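Local coordinates for protein peroxinectin A (Dictyostelium discoideum, PDB 6ERC) that catalyses, as a secreted haem peroxidase, the oxidation of phenolic donors, iodide and thiocyanate by hydrogen peroxide, at residues L398-G403 with S429-D434; T297-R302 with Q452-I457; P393-L398 with L440-M445. All coordinates share one frame; numbering follows the deposited sequence.

Contact 1: residues L398-G403 with S429-D434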
loop_
_atom_site.group_PDB
_atom_site.type_symbol
_atom_site.label_atom_id
_atom_site.label_comp_id
_atom_site.label_asym_id
_atom_site.label_seq_id
_atom_site.Cartn_x
_atom_site.Cartn_y
_atom_site.Cartn_z
ATOM N N LEU A 398 -13.044 17.034 7.630
ATOM C CA LEU A 398 -12.030 16.851 6.597
ATOM C C LEU A 398 -12.434 17.555 5.308
ATOM O O LEU A 398 -11.630 18.272 4.700
ATOM C CB LEU A 398 -11.802 15.358 6.350
ATOM C CG LEU A 398 -10.793 14.991 5.260
ATOM C CD1 LEU A 398 -9.419 15.552 5.585
ATOM C CD2 LEU A 398 -10.728 13.484 5.091
ATOM N N ARG A 399 -13.682 17.361 4.873
ATOM C CA ARG A 399 -14.151 17.998 3.646
ATOM C C ARG A 399 -13.974 19.510 3.711
ATOM O O ARG A 399 -13.461 20.128 2.769
ATOM C CB ARG A 399 -15.615 17.633 3.395
ATOM C CG ARG A 399 -15.826 16.199 2.938
ATOM C CD ARG A 399 -17.296 15.884 2.699
ATOM N NE ARG A 399 -17.882 16.707 1.642
ATOM C CZ ARG A 399 -17.798 16.443 0.341
ATOM N NH1 ARG A 399 -17.144 15.371 -0.090
ATOM N NH2 ARG A 399 -18.368 17.256 -0.536
ATOM N N ARG A 400 -14.392 20.125 4.820
ATOM C CA ARG A 400 -14.224 21.566 4.979
ATOM C C ARG A 400 -12.764 21.965 4.800
ATOM O O ARG A 400 -12.449 22.913 4.071
ATOM C CB ARG A 400 -14.733 22.014 6.353
ATOM C CG ARG A 400 -16.246 21.931 6.547
ATOM C CD ARG A 400 -16.675 22.615 7.856
ATOM N NE ARG A 400 -18.092 22.417 8.173
ATOM C CZ ARG A 400 -18.570 21.484 8.997
ATOM N NH1 ARG A 400 -17.752 20.636 9.612
ATOM N NH2 ARG A 400 -19.879 21.398 9.207
ATOM N N GLN A 401 -11.854 21.244 5.457
ATOM C CA GLN A 401 -10.439 21.586 5.401
ATOM C C GLN A 401 -9.797 21.230 4.067
ATOM O O GLN A 401 -8.664 21.653 3.816
ATOM C CB GLN A 401 -9.693 20.897 6.543
ATOM C CG GLN A 401 -10.138 21.372 7.916
ATOM C CD GLN A 401 -9.256 20.863 9.037
ATOM O OE1 GLN A 401 -8.111 21.291 9.183
ATOM N NE2 GLN A 401 -9.785 19.948 9.840
ATOM N N LEU A 402 -10.483 20.472 3.214
ATOM C CA LEU A 402 -10.019 20.207 1.859
ATOM C C LEU A 402 -10.649 21.139 0.836
ATOM O O LEU A 402 -10.406 20.975 -0.365
ATOM C CB LEU A 402 -10.313 18.752 1.472
ATOM C CG LEU A 402 -9.586 17.668 2.270
ATOM C CD1 LEU A 402 -10.141 16.298 1.918
ATOM C CD2 LEU A 402 -8.087 17.716 2.017
ATOM N N GLY A 403 -11.449 22.106 1.276
ATOM C CA GLY A 403 -12.124 22.999 0.358
ATOM C C GLY A 403 -13.393 22.440 -0.235
ATOM O O GLY A 403 -13.857 22.945 -1.261
ATOM N N SER A 429 -24.915 11.361 14.010
ATOM C CA SER A 429 -24.856 12.557 13.183
ATOM C C SER A 429 -23.871 12.338 12.045
ATOM O O SER A 429 -22.942 11.534 12.155
ATOM C CB SER A 429 -24.439 13.785 14.002
ATOM O OG SER A 429 -24.279 14.920 13.170
ATOM N N VAL A 430 -24.084 13.062 10.943
ATOM C CA VAL A 430 -23.133 13.008 9.836
ATOM C C VAL A 430 -21.788 13.571 10.272
ATOM O O VAL A 430 -20.730 13.082 9.860
ATOM C CB VAL A 430 -23.683 13.751 8.602
ATOM C CG1 VAL A 430 -24.930 13.061 8.072
ATOM C CG2 VAL A 430 -23.958 15.218 8.917
ATOM N N ASP A 431 -21.805 14.599 11.121
ATOM C CA ASP A 431 -20.570 15.188 11.623
ATOM C C ASP A 431 -19.845 14.287 12.617
ATOM O O ASP A 431 -18.791 14.684 13.127
ATOM C CB ASP A 431 -20.870 16.541 12.267
ATOM C CG ASP A 431 -21.328 17.578 11.255
ATOM O OD1 ASP A 431 -20.540 17.911 10.345
ATOM O OD2 ASP A 431 -22.479 18.055 11.364
ATOM N N ASP A 432 -20.382 13.103 12.914
ATOM C CA ASP A 432 -19.697 12.106 13.726
ATOM C C ASP A 432 -19.077 10.996 12.891
ATOM O O ASP A 432 -18.389 10.133 13.445
ATOM C CB ASP A 432 -20.666 11.486 14.739
ATOM C CG ASP A 432 -21.329 12.517 15.624
ATOM O OD1 ASP A 432 -20.708 13.570 15.884
ATOM O OD2 ASP A 432 -22.471 12.271 16.064
ATOM N N ILE A 433 -19.305 10.993 11.577
ATOM C CA ILE A 433 -18.808 9.917 10.729
ATOM C C ILE A 433 -17.289 9.971 10.664
ATOM O O ILE A 433 -16.691 11.045 10.517
ATOM C CB ILE A 433 -19.426 10.015 9.322
ATOM C CG1 ILE A 433 -20.956 9.952 9.402
ATOM C CG2 ILE A 433 -18.911 8.892 8.441
ATOM C CD1 ILE A 433 -21.658 10.239 8.088
ATOM N N ASP A 434 -16.653 8.807 10.780
ATOM C CA ASP A 434 -15.217 8.710 10.557
ATOM C C ASP A 434 -14.899 8.976 9.089
ATOM O O ASP A 434 -15.561 8.439 8.196
ATOM C CB ASP A 434 -14.708 7.325 10.960
ATOM C CG ASP A 434 -14.458 7.202 12.449
ATOM O OD1 ASP A 434 -13.654 7.995 12.980
ATOM O OD2 ASP A 434 -15.060 6.315 13.088
#
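Arg400, in the last turn of helix 395-401, reaches across the protein surface toward Asp431, in the loop that joins helix 417-426 to helix 435-441. These two residues make the whole contact, which buries 51 Å² in all. Arg400 NH2 lies 3.7 Å from Asp431 OD1, a long salt bridge, and Arg400 NH1 is 4.0 Å from the same oxygen, Asp431 OD1. OD1 sits at the edge of the guanidinium, near its plane, and the guanidinium and carboxylate planes are 20° apart, although the two side chains as a whole cross at about a right angle. The reach comes from the shape of Arg400: its CG stands beside the backbone N (chi1 -69°), and the chain then runs extended to NE. The firmer partner of Asp431 OD1 is Asn396 ND2, which hydrogen-bonds to it from one turn earlier on the helix that carries Arg400, so this oxygen is approached by two side chains of one helix. Behind the carboxylate the loop is closed by bonds of its own: Ser429 OG accepts from Asp431 N at 3.2 Å, an ST turn, and in the 3-10 segment that follows Asp432 N bonds to Ser429 O at 3.1 Å. On the other side, the helix closes just after Arg400 in a Schellman motif: Gly403, at positive phi, gives its N to Arg400 O. Pro406, further along the chain, packs against the Arg400 side chain. Arg400 is exposed to solvent, and at this separation its attraction for Asp431 is mainly electrostatic and is likely to be weakened by water; the hydrogen bond from Asn396 is what fixes the carboxylate more closely, with the arginine adding a charge beside it.

Contact 2: residues T297-R302 with Q452-I457. With HEM (protoporphyrin IX containing Fe), chain F.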
loop_
_atom_site.group_PDB
_atom_site.type_symbol
_atom_site.label_atom_id
_atom_site.label_comp_id
_atom_site.label_asym_id
_atom_site.label_seq_id
_atom_site.Cartn_x
_atom_site.Cartn_y
_atom_site.Cartn_z
ATOM N N THR A 297 -2.078 8.054 3.460
ATOM C CA THR A 297 -1.786 6.677 3.830
ATOM C C THR A 297 -2.759 6.145 4.875
ATOM O O THR A 297 -3.102 4.958 4.847
ATOM C CB THR A 297 -0.344 6.567 4.337
ATOM O OG1 THR A 297 -0.005 5.189 4.522
ATOM C CG2 THR A 297 -0.153 7.307 5.652
ATOM N N THR A 298 -3.222 6.996 5.790
ATOM C CA THR A 298 -4.093 6.529 6.863
ATOM C C THR A 298 -5.533 6.353 6.392
ATOM O O THR A 298 -6.214 5.417 6.822
ATOM C CB THR A 298 -4.047 7.505 8.039
ATOM O OG1 THR A 298 -2.683 7.781 8.386
ATOM C CG2 THR A 298 -4.765 6.920 9.247
ATOM N N THR A 299 -6.013 7.233 5.510
ATOM C CA THR A 299 -7.435 7.287 5.175
ATOM C C THR A 299 -7.689 6.993 3.702
ATOM O O THR A 299 -8.283 5.959 3.386
ATOM C CB THR A 299 -7.998 8.655 5.566
ATOM O OG1 THR A 299 -7.549 9.003 6.883
ATOM C CG2 THR A 299 -9.523 8.633 5.541
ATOM N N ALA A 300 -7.268 7.868 2.790
ATOM C CA ALA A 300 -7.719 7.783 1.404
ATOM C C ALA A 300 -7.258 6.489 0.739
ATOM O O ALA A 300 -8.072 5.721 0.215
ATOM C CB ALA A 300 -7.221 8.998 0.622
ATOM N N PHE A 301 -5.953 6.233 0.742
ATOM C CA PHE A 301 -5.411 5.136 -0.049
ATOM C C PHE A 301 -5.627 3.767 0.583
ATOM O O PHE A 301 -5.206 2.764 -0.002
ATOM C CB PHE A 301 -3.918 5.352 -0.298
ATOM C CG PHE A 301 -3.417 4.679 -1.538
ATOM C CD1 PHE A 301 -3.674 5.224 -2.782
ATOM C CD2 PHE A 301 -2.696 3.501 -1.464
ATOM C CE1 PHE A 301 -3.218 4.608 -3.931
ATOM C CE2 PHE A 301 -2.237 2.881 -2.611
ATOM C CZ PHE A 301 -2.499 3.436 -3.844
ATOM N N ARG A 302 -6.262 3.690 1.749
ATOM C CA ARG A 302 -6.613 2.395 2.320
ATOM C C ARG A 302 -7.881 1.812 1.712
ATOM O O ARG A 302 -8.342 0.760 2.168
ATOM C CB ARG A 302 -6.767 2.507 3.839
ATOM C CG ARG A 302 -5.478 2.889 4.547
ATOM C CD ARG A 302 -5.339 2.210 5.898
ATOM N NE ARG A 302 -4.103 2.606 6.565
ATOM C CZ ARG A 302 -3.665 2.088 7.708
ATOM N NH1 ARG A 302 -4.361 1.143 8.325
ATOM N NH2 ARG A 302 -2.526 2.518 8.234
ATOM N N GLN A 452 -15.374 11.485 -4.242
ATOM C CA GLN A 452 -14.788 12.813 -4.378
ATOM C C GLN A 452 -13.710 13.051 -3.328
ATOM O O GLN A 452 -12.623 13.547 -3.640
ATOM C CB GLN A 452 -15.884 13.871 -4.271
ATOM C CG GLN A 452 -15.407 15.291 -4.506
ATOM C CD GLN A 452 -16.448 16.318 -4.119
ATOM O OE1 GLN A 452 -17.092 16.203 -3.075
ATOM N NE2 GLN A 452 -16.622 17.330 -4.961
ATOM N N THR A 453 -13.996 12.708 -2.073
ATOM C CA THR A 453 -13.053 12.995 -0.997
ATOM C C THR A 453 -11.746 12.237 -1.200
ATOM O O THR A 453 -10.666 12.836 -1.257
ATOM C CB THR A 453 -13.681 12.647 0.353
ATOM O OG1 THR A 453 -14.909 13.367 0.501
ATOM C CG2 THR A 453 -12.744 13.018 1.491
ATOM N N PHE A 454 -11.824 10.909 -1.300
ATOM C CA PHE A 454 -10.620 10.117 -1.523
ATOM C C PHE A 454 -9.927 10.525 -2.819
ATOM O O PHE A 454 -8.694 10.555 -2.891
ATOM C CB PHE A 454 -10.972 8.627 -1.541
ATOM C CG PHE A 454 -11.240 8.036 -0.177
ATOM C CD1 PHE A 454 -11.266 8.829 0.960
ATOM C CD2 PHE A 454 -11.449 6.674 -0.037
ATOM C CE1 PHE A 454 -11.502 8.273 2.204
ATOM C CE2 PHE A 454 -11.687 6.116 1.205
ATOM C CZ PHE A 454 -11.712 6.917 2.325
ATOM N N TYR A 455 -10.706 10.848 -3.853
ATOM C CA TYR A 455 -10.130 11.319 -5.108
ATOM C C TYR A 455 -9.210 12.512 -4.874
ATOM O O TYR A 455 -8.083 12.556 -5.380
ATOM C CB TYR A 455 -11.256 11.689 -6.074
ATOM C CG TYR A 455 -10.812 12.155 -7.440
ATOM C CD1 TYR A 455 -10.364 13.453 -7.643
ATOM C CD2 TYR A 455 -10.873 11.305 -8.533
ATOM C CE1 TYR A 455 -9.972 13.883 -8.893
ATOM C CE2 TYR A 455 -10.483 11.726 -9.786
ATOM C CZ TYR A 455 -10.034 13.016 -9.962
ATOM O OH TYR A 455 -9.646 13.441 -11.213
ATOM N N LEU A 456 -9.681 13.493 -4.101
ATOM C CA LEU A 456 -8.908 14.713 -3.895
ATOM C C LEU A 456 -7.622 14.431 -3.125
ATOM O O LEU A 456 -6.565 14.983 -3.452
ATOM C CB LEU A 456 -9.761 15.749 -3.165
ATOM C CG LEU A 456 -9.275 17.201 -3.200
ATOM C CD1 LEU A 456 -10.458 18.147 -3.071
ATOM C CD2 LEU A 456 -8.257 17.479 -2.103
ATOM N N ILE A 457 -7.688 13.576 -2.102
ATOM C CA ILE A 457 -6.502 13.287 -1.303
ATOM C C ILE A 457 -5.473 12.527 -2.132
ATOM O O ILE A 457 -4.268 12.797 -2.052
ATOM C CB ILE A 457 -6.896 12.511 -0.032
ATOM C CG1 ILE A 457 -7.863 13.339 0.820
ATOM C CG2 ILE A 457 -5.658 12.153 0.789
ATOM C CD1 ILE A 457 -8.602 12.539 1.867
HETATM C CHA HEM F . -1.904 -0.934 5.567
HETATM C CHB HEM F . -2.909 -5.610 4.864
HETATM C CHC HEM F . -4.193 -4.624 0.277
HETATM C CHD HEM F . -3.413 0.089 1.073
HETATM C C1A HEM F . -2.125 -2.270 5.788
HETATM C C2A HEM F . -2.028 -2.942 7.060
HETATM C C3A HEM F . -2.307 -4.236 6.876
HETATM C C4A HEM F . -2.586 -4.423 5.470
HETATM C CMA HEM F . -2.325 -5.348 7.947
HETATM C CAA HEM F . -1.676 -2.245 8.384
HETATM C CBA HEM F . -2.928 -2.285 9.248
HETATM C CGA HEM F . -2.880 -1.182 10.272
HETATM O O1A HEM F . -2.880 0.013 9.879
HETATM O O2A HEM F . -2.854 -1.497 11.489
HETATM C C1B HEM F . -3.321 -5.742 3.560
HETATM C C2B HEM F . -3.659 -6.990 2.923
HETATM C C3B HEM F . -4.011 -6.727 1.653
HETATM C C4B HEM F . -3.907 -5.295 1.451
HETATM C CMB HEM F . -3.588 -8.343 3.659
HETATM C CAB HEM F . -4.469 -7.693 0.536
HETATM C CBB HEM F . -4.650 -9.004 0.730
HETATM C C1C HEM F . -4.106 -3.262 0.085
HETATM C C2C HEM F . -4.419 -2.541 -1.136
HETATM C C3C HEM F . -4.198 -1.227 -0.910
HETATM C C4C HEM F . -3.743 -1.098 0.457
HETATM C CMC HEM F . -4.919 -3.265 -2.404
HETATM C CAC HEM F . -4.346 0.033 -1.803
HETATM C CBC HEM F . -4.740 0.048 -3.078
HETATM C C1D HEM F . -2.897 0.215 2.340
HETATM C C2D HEM F . -2.403 1.435 2.936
HETATM C C3D HEM F . -1.999 1.146 4.176
HETATM C C4D HEM F . -2.203 -0.263 4.405
HETATM C CMD HEM F . -2.391 2.813 2.242
HETATM C CAD HEM F . -1.376 2.098 5.211
HETATM C CBD HEM F . 0.088 2.237 4.804
HETATM C CGD HEM F . 0.978 2.397 6.012
HETATM O O1D HEM F . 1.370 1.359 6.605
HETATM O O2D HEM F . 1.310 3.550 6.388
HETATM N NA HEM F . -2.467 -3.205 4.836
HETATM N NB HEM F . -3.481 -4.727 2.637
HETATM N NC HEM F . -3.696 -2.348 1.032
HETATM N ND HEM F . -2.758 -0.800 3.264
HETATM FE FE HEM F . -3.063 -2.745 2.936
#
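One wall of the haem pocket is formed by helix 294-300 and the turn that follows it, which, as in other animal haem peroxidases, leads into the proximal helix. Helix 452-467 backs this wall on the side turned from the haem. The backbones come close, with Ala300 CA only 4.7 Å from Phe454 CA. Phe454, its CG beside the backbone N (chi1 -76°), presents a ring face to the Ala300 backbone: Ala300 CA makes a CH-pi contact 3.8 Å from the ring centroid and 13° off the ring normal. The carbonyl of Ala300 lies over the face as well, its O 3.5 Å from Phe454 CD2. Beside the ring, Ile457 meets the methyl of the alanine, CG2 to Ala300 CB at 3.5 Å. Thr299 adds its CG2, 3.9 Å from Phe454 CE1, while its hydroxyl bonds to Asn387 instead. No hydrogen bond crosses between the two segments. The haem side of segment 297-302 is polar. There Arg302 lays its guanidinium with one face over the porphyrin rim and turns NH1 and NH2 to propionate oxygen O1A; the NH1 approach is modelled too short for its length to be trusted, and the NH2 bond is weak. NH1 also bonds to Asn383. Thr297 O holds Arg302 NE, 3.1 Å away and in the guanidinium plane, and Thr297 OG1 donates to O2D of the other propionate at 2.8 Å.

Contact 3: residues P393-L398 with L440-M445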
loop_
_atom_site.group_PDB
_atom_site.type_symbol
_atom_site.label_atom_id
_atom_site.label_comp_id
_atom_site.label_asym_id
_atom_site.label_seq_id
_atom_site.Cartn_x
_atom_site.Cartn_y
_atom_site.Cartn_z
ATOM N N PRO A 393 -9.507 14.003 11.293
ATOM C CA PRO A 393 -10.748 14.716 11.618
ATOM C C PRO A 393 -11.970 13.939 11.164
ATOM O O PRO A 393 -11.859 12.998 10.363
ATOM C CB PRO A 393 -10.612 16.034 10.842
ATOM C CG PRO A 393 -9.165 16.218 10.668
ATOM C CD PRO A 393 -8.595 14.842 10.499
ATOM N N PRO A 394 -13.155 14.299 11.657
ATOM C CA PRO A 394 -14.384 13.670 11.162
ATOM C C PRO A 394 -14.625 13.959 9.687
ATOM O O PRO A 394 -14.066 14.888 9.101
ATOM C CB PRO A 394 -15.476 14.295 12.036
ATOM C CG PRO A 394 -14.773 14.722 13.270
ATOM C CD PRO A 394 -13.406 15.139 12.840
ATOM N N TYR A 395 -15.500 13.142 9.096
ATOM C CA TYR A 395 -15.790 13.219 7.668
ATOM C C TYR A 395 -16.069 14.654 7.226
ATOM O O TYR A 395 -15.411 15.178 6.321
ATOM C CB TYR A 395 -16.973 12.300 7.349
ATOM C CG TYR A 395 -17.466 12.354 5.920
ATOM C CD1 TYR A 395 -16.654 11.954 4.864
ATOM C CD2 TYR A 395 -18.757 12.779 5.630
ATOM C CE1 TYR A 395 -17.110 11.994 3.560
ATOM C CE2 TYR A 395 -19.221 12.821 4.332
ATOM C CZ TYR A 395 -18.397 12.427 3.300
ATOM O OH TYR A 395 -18.863 12.472 2.005
ATOM N N ASN A 396 -17.047 15.309 7.857
ATOM C CA ASN A 396 -17.412 16.657 7.430
ATOM C C ASN A 396 -16.321 17.671 7.749
ATOM O O ASN A 396 -16.168 18.659 7.022
ATOM C CB ASN A 396 -18.733 17.082 8.075
ATOM C CG ASN A 396 -19.895 17.086 7.089
ATOM O OD1 ASN A 396 -19.697 17.101 5.874
ATOM N ND2 ASN A 396 -21.116 17.086 7.614
ATOM N N SER A 397 -15.556 17.458 8.824
ATOM C CA SER A 397 -14.450 18.363 9.121
ATOM C C SER A 397 -13.356 18.255 8.065
ATOM O O SER A 397 -12.792 19.269 7.640
ATOM C CB SER A 397 -13.881 18.063 10.507
ATOM O OG SER A 397 -12.816 18.948 10.816
ATOM N N LEU A 398 -13.044 17.034 7.630
ATOM C CA LEU A 398 -12.030 16.851 6.597
ATOM C C LEU A 398 -12.434 17.555 5.308
ATOM O O LEU A 398 -11.630 18.272 4.700
ATOM C CB LEU A 398 -11.802 15.358 6.350
ATOM C CG LEU A 398 -10.793 14.991 5.260
ATOM C CD1 LEU A 398 -9.419 15.552 5.585
ATOM C CD2 LEU A 398 -10.728 13.484 5.091
ATOM N N LEU A 440 -15.422 6.145 1.864
ATOM C CA LEU A 440 -15.786 4.885 1.228
ATOM C C LEU A 440 -17.247 4.877 0.799
ATOM O O LEU A 440 -17.591 4.301 -0.240
ATOM C CB LEU A 440 -15.505 3.725 2.179
ATOM C CG LEU A 440 -14.030 3.356 2.303
ATOM C CD1 LEU A 440 -13.803 2.375 3.436
ATOM C CD2 LEU A 440 -13.521 2.777 0.994
ATOM N N ALA A 441 -18.123 5.507 1.588
ATOM C CA ALA A 441 -19.553 5.465 1.308
ATOM C C ALA A 441 -19.947 6.351 0.133
ATOM O O ALA A 441 -21.053 6.197 -0.398
ATOM C CB ALA A 441 -20.339 5.879 2.553
ATOM N N GLU A 442 -19.075 7.266 -0.281
ATOM C CA GLU A 442 -19.400 8.194 -1.352
ATOM C C GLU A 442 -19.578 7.462 -2.677
ATOM O O GLU A 442 -19.060 6.361 -2.891
ATOM C CB GLU A 442 -18.305 9.251 -1.498
ATOM C CG GLU A 442 -18.180 10.184 -0.306
ATOM C CD GLU A 442 -17.061 11.193 -0.462
ATOM O OE1 GLU A 442 -16.311 11.110 -1.459
ATOM O OE2 GLU A 442 -16.935 12.074 0.416
ATOM N N ASP A 443 -20.326 8.095 -3.575
ATOM C CA ASP A 443 -20.411 7.623 -4.949
ATOM C C ASP A 443 -19.091 7.883 -5.666
ATOM O O ASP A 443 -18.424 8.892 -5.425
ATOM C CB ASP A 443 -21.555 8.325 -5.682
ATOM C CG ASP A 443 -22.877 8.195 -4.955
ATOM O OD1 ASP A 443 -23.155 7.104 -4.416
ATOM O OD2 ASP A 443 -23.634 9.188 -4.917
ATOM N N HIS A 444 -18.713 6.964 -6.549
ATOM C CA HIS A 444 -17.457 7.103 -7.274
ATOM C C HIS A 444 -17.523 8.271 -8.251
ATOM O O HIS A 444 -18.527 8.474 -8.939
ATOM C CB HIS A 444 -17.132 5.816 -8.030
ATOM C CG HIS A 444 -16.884 4.639 -7.140
ATOM N ND1 HIS A 444 -16.803 3.349 -7.619
ATOM C CD2 HIS A 444 -16.694 4.555 -5.802
ATOM C CE1 HIS A 444 -16.578 2.521 -6.614
ATOM N NE2 HIS A 444 -16.507 3.228 -5.501
ATOM N N MET A 445 -16.439 9.042 -8.309
ATOM C CA MET A 445 -16.339 10.122 -9.280
ATOM C C MET A 445 -16.423 9.563 -10.696
ATOM O O MET A 445 -16.021 8.427 -10.963
ATOM C CB MET A 445 -15.025 10.881 -9.095
ATOM C CG MET A 445 -14.971 11.724 -7.839
ATOM S SD MET A 445 -15.443 13.442 -8.137
ATOM C CE MET A 445 -13.928 14.089 -8.841
#
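Glu442 OE2 is a buried carboxylate oxygen to which several groups turn. Across this contact it accepts from Tyr395 OH at 2.5 Å, using the anti lone pair, the one directed away from OE1. Thr453 OG1 of helix 452-467 hydrogen-bonds to the same atom, and Arg399 NH1 makes a long, weak ion pair with it. OE2 lies at the edge of the tyrosine ring and in its plane, 3.1 Å from Tyr395 CE1, while the carboxylate as a whole is turned 66° from the ring. Tyr395 opens helix 395-401 right after Pro394, its N-cap residue; with CG opposite the backbone N (chi1 175°) the ring projects to the end of helix 435-441, where Glu442 extends to meet it. Ile433, Thr453 and Ile413 pack round the ring. A phenylalanine here, lacking the hydroxyl, would probably leave the buried Glu442 OE2 to lean on Thr453 and the distant Arg399 alone among the groups named. With the Tyr395 hydroxyl donating to it and an arginine nearby, Glu442 is likely to be ionised; whatever its charge, this one buried carboxylate joins the start of helix 395-401, the end of helix 435-441 and helix 452-467.

The three contacts step outward from the haem. Contact 2 holds pocket residues. The centres of contacts 2 and 3 are about 9 Å apart. Those of contacts 1 and 2 are about 13 Å apart, contact 1 lying at the surface. Contacts 1 and 3 share helix 395-401 and are only about 7 Å apart between centres, with Tyr395 N 2.8 Å from Ile433 O binding helix start to loop. Arg399, beside Arg400 on that helix, points inward to contact 2, where Arg399 NH2 is 3.0 Å from Gln452 OE1. Leu440 packs its CG 3.8 Å from Phe454 CE2, joining contact 3 to the ring that backs the haem wall. Along the chain, contact 1 nests within contact 3, and contact 3 within contact 2.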